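Long-range contact in galactose mutarotase related enzyme (PDB 3DCD), which probably binds carbohydrate and may act as an isomerase of the aldose 1-epimerase family, its exact substrate and role being unknown: residues 52-64 and 255-269. Residues are numbered along the deposited sequence; the frame is centred on the assembly and turned at random.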
loop_
_atom_site.group_PDB
_atom_site.type_symbol
_atom_site.label_atom_id
_atom_site.label_comp_id
_atom_site.label_asym_id
_atom_site.label_seq_id
_atom_site.Cartn_x
_atom_site.Cartn_y
_atom_site.Cartn_z
ATOM N N ILE A 52 -1.913 5.776 -10.335
ATOM C CA ILE A 52 -1.643 6.894 -9.420
ATOM C C ILE A 52 -1.811 6.409 -7.996
ATOM O O ILE A 52 -2.508 5.423 -7.752
ATOM C CB ILE A 52 -2.577 8.124 -9.647
ATOM C CG1 ILE A 52 -4.063 7.765 -9.438
ATOM C CG2 ILE A 52 -2.321 8.765 -11.030
ATOM C CD1 ILE A 52 -5.002 8.971 -9.540
ATOM N N VAL A 53 -1.142 7.100 -7.071
ATOM C CA VAL A 53 -1.333 6.920 -5.646
ATOM C C VAL A 53 -2.064 8.169 -5.173
ATOM O O VAL A 53 -1.676 9.281 -5.527
ATOM C CB VAL A 53 0.024 6.829 -4.906
ATOM C CG1 VAL A 53 -0.199 6.912 -3.403
ATOM C CG2 VAL A 53 0.755 5.556 -5.276
ATOM N N GLY A 54 -3.126 7.987 -4.390
ATOM C CA GLY A 54 -3.903 9.117 -3.873
ATOM C C GLY A 54 -4.812 9.762 -4.907
ATOM O O GLY A 54 -5.013 9.237 -5.995
ATOM N N ARG A 55 -5.363 10.920 -4.550
ATOM C CA ARG A 55 -6.344 11.589 -5.390
ATOM C C ARG A 55 -5.753 12.730 -6.208
ATOM O O ARG A 55 -4.847 13.443 -5.759
ATOM C CB ARG A 55 -7.489 12.117 -4.517
ATOM C CG ARG A 55 -8.756 12.454 -5.278
ATOM C CD ARG A 55 -9.909 12.668 -4.316
ATOM N NE ARG A 55 -11.171 12.816 -5.021
ATOM C CZ ARG A 55 -12.331 13.037 -4.414
ATOM N NH1 ARG A 55 -12.383 13.131 -3.084
ATOM N NH2 ARG A 55 -13.441 13.153 -5.135
ATOM N N LEU A 56 -6.302 12.896 -7.408
ATOM C CA LEU A 56 -6.081 14.059 -8.237
ATOM C C LEU A 56 -7.118 15.107 -7.875
ATOM O O LEU A 56 -8.275 14.763 -7.563
ATOM C CB LEU A 56 -6.252 13.674 -9.713
ATOM C CG LEU A 56 -5.393 12.516 -10.237
ATOM C CD1 LEU A 56 -5.883 12.086 -11.644
ATOM C CD2 LEU A 56 -3.879 12.876 -10.234
ATOM N N LYS A 57 -6.726 16.381 -7.920
ATOM C CA LYS A 57 -7.698 17.471 -7.786
ATOM C C LYS A 57 -8.775 17.316 -8.852
ATOM O O LYS A 57 -8.461 17.207 -10.053
ATOM C CB LYS A 57 -7.021 18.844 -7.920
ATOM C CG LYS A 57 -6.296 19.335 -6.652
ATOM C CD LYS A 57 -4.975 20.060 -6.973
ATOM C CE LYS A 57 -5.132 21.418 -7.601
ATOM N NZ LYS A 57 -5.887 22.347 -6.715
ATOM N N ASN A 58 -10.035 17.278 -8.400
ATOM C CA ASN A 58 -11.195 17.130 -9.286
ATOM C C ASN A 58 -11.222 15.784 -10.018
ATOM O O ASN A 58 -11.918 15.629 -11.025
ATOM C CB ASN A 58 -11.248 18.304 -10.270
ATOM C CG ASN A 58 -11.533 19.620 -9.575
ATOM O OD1 ASN A 58 -12.421 19.698 -8.725
ATOM N ND2 ASN A 58 -10.776 20.663 -9.925
ATOM N N ASP A 59 -10.460 14.818 -9.498
ATOM C CA ASP A 59 -10.287 13.493 -10.114
ATOM C C ASP A 59 -9.963 13.582 -11.597
ATOM O O ASP A 59 -10.499 12.820 -12.394
ATOM C CB ASP A 59 -11.524 12.607 -9.879
ATOM C CG ASP A 59 -11.840 12.453 -8.414
ATOM O OD1 ASP A 59 -10.944 11.996 -7.675
ATOM O OD2 ASP A 59 -12.969 12.814 -8.002
ATOM N N GLU A 60 -9.078 14.511 -11.960
ATOM C CA GLU A 60 -8.732 14.701 -13.356
ATOM C C GLU A 60 -7.311 15.233 -13.552
ATOM O O GLU A 60 -6.691 15.775 -12.644
ATOM C CB GLU A 60 -9.758 15.613 -14.059
ATOM C CG GLU A 60 -9.722 17.055 -13.597
ATOM C CD GLU A 60 -10.735 17.938 -14.308
ATOM O OE1 GLU A 60 -11.837 17.460 -14.668
ATOM O OE2 GLU A 60 -10.426 19.134 -14.481
ATOM N N TYR A 61 -6.808 15.056 -14.763
ATOM C CA TYR A 61 -5.508 15.550 -15.152
ATOM C C TYR A 61 -5.538 15.817 -16.642
ATOM O O TYR A 61 -6.461 15.383 -17.344
ATOM C CB TYR A 61 -4.407 14.543 -14.808
ATOM C CG TYR A 61 -4.462 13.229 -15.581
ATOM C CD1 TYR A 61 -3.771 13.080 -16.792
ATOM C CD2 TYR A 61 -5.167 12.125 -15.082
ATOM C CE1 TYR A 61 -3.809 11.890 -17.499
ATOM C CE2 TYR A 61 -5.195 10.918 -15.781
ATOM C CZ TYR A 61 -4.514 10.812 -16.982
ATOM O OH TYR A 61 -4.542 9.634 -17.687
ATOM N N THR A 62 -4.529 16.534 -17.125
ATOM C CA THR A 62 -4.379 16.726 -18.563
ATOM C C THR A 62 -3.081 16.077 -19.006
ATOM O O THR A 62 -2.111 15.994 -18.245
ATOM C CB THR A 62 -4.423 18.218 -19.005
ATOM O OG1 THR A 62 -3.333 18.946 -18.410
ATOM C CG2 THR A 62 -5.757 18.858 -18.620
ATOM N N TYR A 63 -3.082 15.586 -20.236
ATOM C CA TYR A 63 -1.865 15.079 -20.829
ATOM C C TYR A 63 -1.899 15.459 -22.279
ATOM O O TYR A 63 -2.887 15.183 -22.966
ATOM C CB TYR A 63 -1.754 13.565 -20.658
ATOM C CG TYR A 63 -0.517 12.979 -21.304
ATOM C CD1 TYR A 63 0.758 13.238 -20.786
ATOM C CD2 TYR A 63 -0.624 12.178 -22.437
ATOM C CE1 TYR A 63 1.888 12.703 -21.372
ATOM C CE2 TYR A 63 0.501 11.630 -23.037
ATOM C CZ TYR A 63 1.753 11.897 -22.500
ATOM O OH TYR A 63 2.862 11.354 -23.098
ATOM N N LYS A 64 -0.846 16.145 -22.727
ATOM C CA LYS A 64 -0.780 16.671 -24.094
ATOM C C LYS A 64 -2.001 17.514 -24.446
ATOM O O LYS A 64 -2.446 17.499 -25.581
ATOM C CB LYS A 64 -0.618 15.541 -25.138
ATOM C CG LYS A 64 0.620 14.664 -24.971
ATOM C CD LYS A 64 1.904 15.460 -25.040
ATOM C CE LYS A 64 3.115 14.543 -24.978
ATOM N NZ LYS A 64 4.330 15.304 -24.582
ATOM N N TRP A 255 4.654 3.819 -0.814
ATOM C CA TRP A 255 4.228 4.546 -1.994
ATOM C C TRP A 255 5.419 4.969 -2.838
ATOM O O TRP A 255 6.377 5.555 -2.313
ATOM C CB TRP A 255 3.514 5.848 -1.599
ATOM C CG TRP A 255 2.158 5.751 -0.938
ATOM C CD1 TRP A 255 1.293 4.680 -0.912
ATOM C CD2 TRP A 255 1.502 6.821 -0.257
ATOM N NE1 TRP A 255 0.123 5.033 -0.218
ATOM C CE2 TRP A 255 0.244 6.339 0.193
ATOM C CE3 TRP A 255 1.864 8.159 0.017
ATOM C CZ2 TRP A 255 -0.650 7.142 0.914
ATOM C CZ3 TRP A 255 0.967 8.958 0.735
ATOM C CH2 TRP A 255 -0.278 8.445 1.167
ATOM N N TRP A 256 5.311 4.715 -4.141
ATOM C CA TRP A 256 6.197 5.239 -5.170
ATOM C C TRP A 256 5.338 6.189 -6.043
ATOM O O TRP A 256 5.159 5.983 -7.240
ATOM C CB TRP A 256 6.760 4.085 -6.005
ATOM C CG TRP A 256 7.722 3.229 -5.229
ATOM C CD1 TRP A 256 9.086 3.339 -5.210
ATOM C CD2 TRP A 256 7.391 2.152 -4.328
ATOM N NE1 TRP A 256 9.633 2.399 -4.357
ATOM C CE2 TRP A 256 8.610 1.660 -3.799
ATOM C CE3 TRP A 256 6.177 1.563 -3.911
ATOM C CZ2 TRP A 256 8.658 0.589 -2.873
ATOM C CZ3 TRP A 256 6.222 0.509 -2.996
ATOM C CH2 TRP A 256 7.451 0.035 -2.480
ATOM N N GLY A 257 4.765 7.200 -5.390
ATOM C CA GLY A 257 3.793 8.086 -6.025
ATOM C C GLY A 257 3.072 8.783 -4.896
ATOM O O GLY A 257 3.179 8.355 -3.759
ATOM N N ILE A 258 2.338 9.855 -5.197
ATOM C CA ILE A 258 1.644 10.575 -4.137
ATOM C C ILE A 258 0.479 11.397 -4.680
ATOM O O ILE A 258 0.416 11.698 -5.880
ATOM C CB ILE A 258 2.657 11.439 -3.317
ATOM C CG1 ILE A 258 2.079 11.900 -1.967
ATOM C CG2 ILE A 258 3.247 12.577 -4.142
ATOM C CD1 ILE A 258 3.183 12.396 -0.989
ATOM N N ALA A 259 -0.459 11.738 -3.802
ATOM C CA ALA A 259 -1.598 12.570 -4.177
ATOM C C ALA A 259 -1.144 13.909 -4.787
ATOM O O ALA A 259 -0.020 14.359 -4.541
ATOM C CB ALA A 259 -2.433 12.837 -2.955
ATOM N N ASP A 260 -2.030 14.555 -5.543
ATOM C CA ASP A 260 -1.804 15.935 -5.996
ATOM C C ASP A 260 -1.477 16.858 -4.812
ATOM O O ASP A 260 -2.052 16.732 -3.730
ATOM C CB ASP A 260 -3.054 16.497 -6.703
ATOM C CG ASP A 260 -3.024 16.328 -8.229
ATOM O OD1 ASP A 260 -2.052 15.773 -8.796
ATOM O OD2 ASP A 260 -3.999 16.774 -8.874
ATOM N N ARG A 261 -0.539 17.771 -5.031
ATOM C CA ARG A 261 -0.342 18.906 -4.146
ATOM C C ARG A 261 -1.491 19.872 -4.268
ATOM O O ARG A 261 -2.141 19.948 -5.329
ATOM C CB ARG A 261 0.946 19.627 -4.522
ATOM C CG ARG A 261 2.156 18.820 -4.105
ATOM C CD ARG A 261 3.400 19.283 -4.795
ATOM N NE ARG A 261 3.752 20.656 -4.465
ATOM C CZ ARG A 261 5.011 21.095 -4.418
ATOM N NH1 ARG A 261 6.022 20.261 -4.664
ATOM N NH2 ARG A 261 5.253 22.360 -4.113
ATOM N N ASP A 262 -1.721 20.641 -3.205
ATOM C CA ASP A 262 -2.781 21.636 -3.224
ATOM C C ASP A 262 -2.645 22.588 -4.418
ATOM O O ASP A 262 -3.651 23.027 -4.977
ATOM C CB ASP A 262 -2.906 22.400 -1.890
ATOM C CG ASP A 262 -1.578 22.997 -1.378
ATOM O OD1 ASP A 262 -0.497 22.855 -2.015
ATOM O OD2 ASP A 262 -1.633 23.633 -0.293
ATOM N N ASP A 263 -1.406 22.855 -4.836
ATOM C CA ASP A 263 -1.143 23.759 -5.965
ATOM C C ASP A 263 -0.801 23.079 -7.314
ATOM O O ASP A 263 -0.225 23.711 -8.194
ATOM C CB ASP A 263 -0.026 24.746 -5.578
ATOM C CG ASP A 263 1.255 24.053 -5.170
ATOM O OD1 ASP A 263 1.419 22.833 -5.408
ATOM O OD2 ASP A 263 2.130 24.727 -4.597
ATOM N N ALA A 264 -1.122 21.797 -7.478
ATOM C CA ALA A 264 -0.812 21.117 -8.740
ATOM C C ALA A 264 -1.506 21.812 -9.917
ATOM O O ALA A 264 -2.661 22.240 -9.783
ATOM C CB ALA A 264 -1.234 19.652 -8.666
ATOM N N ASP A 265 -0.818 21.930 -11.057
ATOM C CA ASP A 265 -1.447 22.518 -12.257
ATOM C C ASP A 265 -2.298 21.534 -13.058
ATOM O O ASP A 265 -2.997 21.939 -13.985
ATOM C CB ASP A 265 -0.446 23.253 -13.172
ATOM C CG ASP A 265 0.617 22.335 -13.795
ATOM O OD1 ASP A 265 0.551 21.087 -13.662
ATOM O OD2 ASP A 265 1.551 22.889 -14.436
ATOM N N GLY A 266 -2.232 20.258 -12.701
ATOM C CA GLY A 266 -3.064 19.235 -13.342
ATOM C C GLY A 266 -2.430 18.561 -14.546
ATOM O O GLY A 266 -2.958 17.573 -15.045
ATOM N N ASP A 267 -1.310 19.104 -15.026
ATOM C CA ASP A 267 -0.575 18.503 -16.133
ATOM C C ASP A 267 0.198 17.272 -15.647
ATOM O O ASP A 267 1.087 17.386 -14.807
ATOM C CB ASP A 267 0.399 19.514 -16.731
ATOM C CG ASP A 267 1.081 19.004 -17.989
ATOM O OD1 ASP A 267 1.103 17.779 -18.244
ATOM O OD2 ASP A 267 1.607 19.852 -18.734
ATOM N N LEU A 268 -0.144 16.098 -16.179
ATOM C CA LEU A 268 0.538 14.859 -15.763
ATOM C C LEU A 268 2.067 14.959 -15.865
ATOM O O LEU A 268 2.802 14.383 -15.053
ATOM C CB LEU A 268 0.034 13.676 -16.597
ATOM C CG LEU A 268 0.521 12.261 -16.279
ATOM C CD1 LEU A 268 0.029 11.820 -14.912
ATOM C CD2 LEU A 268 -0.005 11.336 -17.362
ATOM N N GLU A 269 2.545 15.670 -16.882
ATOM C CA GLU A 269 3.977 15.837 -17.064
ATOM C C GLU A 269 4.609 16.710 -15.990
ATOM O O GLU A 269 5.825 16.705 -15.850
ATOM C CB GLU A 269 4.283 16.420 -18.440
ATOM C CG GLU A 269 3.993 15.464 -19.579
ATOM C CD GLU A 269 4.419 16.026 -20.917
ATOM O OE1 GLU A 269 3.633 16.768 -21.545
ATOM O OE2 GLU A 269 5.551 15.712 -21.335
HETATM O O HOH W 1 0.356 9.430 -7.793
HETATM O O HOH W 2 -4.252 16.515 -11.659
HETATM O O HOH W 3 1.048 17.100 -20.972
#
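Val-53 sets CG1 over one face of the Trp-255 indole, a CH-pi contact 3.4 Å from the centroid of the five-membered ring and nearly on its normal; with CG1 anti to the backbone N (chi1 169°), the methyl is turned to that face. Within the largely beta, galactose mutarotase-like fold, the contact joins the end of strand 249-256 and the loop after it to the chain leading into the 60-63/66-69 hairpin and to the hairpin's first strand. At the Tyr-63 ring, Glu-269 CG comes to the edge while Lys-64 CG lies over one face. Leu-268 CD2 approaches Tyr-63 and Tyr-61 obliquely, 3.8 Å from Tyr-61 CE1, and the Tyr-61 hydroxyl is hydrogen-bonded to the carbonyl O of Val-104. Thr-62 and Asp-267 form a single beta bridge: Thr-62 N donates to Gly-266 O, and Leu-268 N to Thr-62 O at 2.9 Å. Earlier in both segments, Asp-260 N donates a hydrogen bond to Arg-55 O, while Asp-260 OD2 takes Lys-57 N at 2.9 Å from above the carboxylate plane; OD1 forms a salt bridge with Lys-271. The Lys-57 chain, bent at chi2, chi3 and chi4, curls across the 261-264 beta turn, CE 3.4 Å from Ala-264 O. A leucine here would probably leave the Asp-262 carbonyl without its ammonium donor and the turn less firmly tied to segment 52-64. That bond runs 2.9 Å from Lys-57 NZ to Asp-262 O, the donor tilted 33° from the carbonyl plane.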